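Local coordinates for oxysterol-binding protein homolog 1 (Saccharomyces cerevisiae, PDB 5H28) that carries sterols and other lipids between membranes through the cytosol, its ankyrin repeats targeting it to the nucleus-vacuole junction by binding NVJ1, at residues L45-Q50 / N87-A93. Numbering follows the deposited sequence.
Sequences LHYAVQ and NTPLHIA
His46 reaches from helix 44-51 to the backbone just ahead of helix 89-95, where its NE2-H bonds to Asn87 O at 2.8 Å. The bond is nearly straight (174°) and the oxygen sits at the ring edge, close to its plane, although the donor stands above the carbonyl plane. A chi1 of -79°, with CG beside the backbone N, swings the imidazole to this position. Pro89 lies over one face of the same ring in a CH-pi contact, its CG 3.9 Å from the ring centroid.

Apolar contacts continue from there along two almost parallel helix segments, whose axes cross at -15°. Leu45 meets Pro89 at about a right angle, CD2 being 3.8 Å from the proline CG. One turn on, Val49 CG1, anti to the backbone N, bears on Ala93, 3.5 Å from CA, and its CG2 faces Pro89 CB. The CG2 methyl of Ile92 touches both Val49 CG1 and Gln50 CG, the latter 3.5 Å away. Ile101 of helix 99-106 touches both Val49 and Ala93.

Within 87-93, Thr88 is the N-cap: OG1 accepts from His91 N and shares a 2.8 Å hydrogen bond with His91 ND1. The Thr-Pro-Leu-His sequence and this capping are hallmarks of the ankyrin repeat, and the pairing joins helices 44-51 and 89-95, which lie in the predicted repeats ANK 1 and ANK 2. NE2 donates to Asn87 O, which implies that His46 is protonated at NE2; one ring thus links the two helices by a directional N-H at its edge and a CH-pi contact with Pro89 over one face.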
# COMPACT_ATOMS: atom_id res chain seq x y z
N LEU A 45 -7.27 -18.48 1.90
CA LEU A 45 -8.12 -17.34 2.21
C LEU A 45 -9.14 -17.11 1.09
O LEU A 45 -10.28 -16.72 1.37
CB LEU A 45 -7.27 -16.08 2.44
CG LEU A 45 -8.05 -14.86 2.95
CD1 LEU A 45 -8.84 -15.23 4.21
CD2 LEU A 45 -7.07 -13.73 3.25
N HIS A 46 -8.74 -17.35 -0.16
CA HIS A 46 -9.67 -17.20 -1.28
C HIS A 46 -10.82 -18.18 -1.08
O HIS A 46 -12.00 -17.82 -1.18
CB HIS A 46 -9.00 -17.53 -2.61
CG HIS A 46 -8.14 -16.44 -3.16
ND1 HIS A 46 -6.91 -16.11 -2.63
CD2 HIS A 46 -8.32 -15.62 -4.23
CE1 HIS A 46 -6.37 -15.14 -3.34
NE2 HIS A 46 -7.21 -14.82 -4.32
N TYR A 47 -10.48 -19.43 -0.82
CA TYR A 47 -11.49 -20.46 -0.65
C TYR A 47 -12.36 -20.21 0.58
O TYR A 47 -13.56 -20.49 0.56
CB TYR A 47 -10.85 -21.84 -0.57
CG TYR A 47 -10.15 -22.25 -1.85
CD1 TYR A 47 -10.79 -22.10 -3.09
CD2 TYR A 47 -8.86 -22.77 -1.84
CE1 TYR A 47 -10.15 -22.45 -4.27
CE2 TYR A 47 -8.22 -23.13 -3.03
CZ TYR A 47 -8.87 -22.97 -4.24
OH TYR A 47 -8.25 -23.31 -5.41
N ALA A 48 -11.78 -19.67 1.64
CA ALA A 48 -12.54 -19.39 2.85
C ALA A 48 -13.55 -18.29 2.58
O ALA A 48 -14.69 -18.36 3.04
CB ALA A 48 -11.61 -18.99 3.97
N VAL A 49 -13.15 -17.27 1.83
CA VAL A 49 -14.06 -16.18 1.50
C VAL A 49 -15.25 -16.72 0.70
O VAL A 49 -16.36 -16.20 0.80
CB VAL A 49 -13.34 -15.08 0.68
CG1 VAL A 49 -14.35 -14.12 0.07
CG2 VAL A 49 -12.37 -14.33 1.57
N GLN A 50 -15.02 -17.77 -0.07
CA GLN A 50 -16.09 -18.33 -0.88
C GLN A 50 -17.06 -19.25 -0.14
O GLN A 50 -18.24 -19.29 -0.49
CB GLN A 50 -15.51 -19.10 -2.07
CG GLN A 50 -14.75 -18.24 -3.05
CD GLN A 50 -14.43 -18.97 -4.34
OE1 GLN A 50 -13.81 -20.03 -4.33
NE2 GLN A 50 -14.87 -18.40 -5.46
N ASN A 87 -7.06 -12.10 -9.11
CA ASN A 87 -7.97 -11.71 -8.04
C ASN A 87 -7.41 -11.96 -6.65
O ASN A 87 -6.76 -12.97 -6.40
CB ASN A 87 -9.31 -12.45 -8.14
CG ASN A 87 -10.16 -11.97 -9.30
OD1 ASN A 87 -10.25 -10.77 -9.55
ND2 ASN A 87 -10.79 -12.91 -10.00
N THR A 88 -7.71 -11.03 -5.75
CA THR A 88 -7.29 -11.12 -4.35
C THR A 88 -8.53 -11.56 -3.58
O THR A 88 -9.62 -11.62 -4.13
CB THR A 88 -6.89 -9.75 -3.80
OG1 THR A 88 -8.04 -8.89 -3.82
CG2 THR A 88 -5.78 -9.13 -4.62
N PRO A 89 -8.36 -11.89 -2.29
CA PRO A 89 -9.53 -12.30 -1.50
C PRO A 89 -10.58 -11.20 -1.48
O PRO A 89 -11.78 -11.47 -1.46
CB PRO A 89 -8.92 -12.57 -0.12
CG PRO A 89 -7.57 -13.14 -0.49
CD PRO A 89 -7.11 -12.19 -1.57
N LEU A 90 -10.12 -9.95 -1.49
CA LEU A 90 -11.03 -8.80 -1.49
C LEU A 90 -11.86 -8.77 -2.78
O LEU A 90 -13.04 -8.44 -2.75
CB LEU A 90 -10.25 -7.50 -1.33
CG LEU A 90 -11.07 -6.21 -1.17
CD1 LEU A 90 -11.89 -6.25 0.12
CD2 LEU A 90 -10.13 -5.02 -1.17
N HIS A 91 -11.24 -9.11 -3.91
CA HIS A 91 -11.97 -9.14 -5.18
C HIS A 91 -13.08 -10.18 -5.10
O HIS A 91 -14.21 -9.94 -5.53
CB HIS A 91 -11.07 -9.55 -6.35
CG HIS A 91 -10.18 -8.47 -6.87
ND1 HIS A 91 -8.94 -8.19 -6.34
CD2 HIS A 91 -10.32 -7.64 -7.93
CE1 HIS A 91 -8.36 -7.24 -7.05
NE2 HIS A 91 -9.17 -6.89 -8.02
N ILE A 92 -12.74 -11.34 -4.56
CA ILE A 92 -13.70 -12.43 -4.43
C ILE A 92 -14.83 -12.06 -3.48
O ILE A 92 -16.00 -12.31 -3.77
CB ILE A 92 -12.99 -13.73 -3.94
CG1 ILE A 92 -11.85 -14.10 -4.89
CG2 ILE A 92 -14.00 -14.86 -3.82
CD1 ILE A 92 -12.25 -14.35 -6.33
N ALA A 93 -14.48 -11.46 -2.35
CA ALA A 93 -15.49 -11.08 -1.36
C ALA A 93 -16.44 -10.03 -1.93
O ALA A 93 -17.65 -10.10 -1.69
CB ALA A 93 -14.81 -10.54 -0.11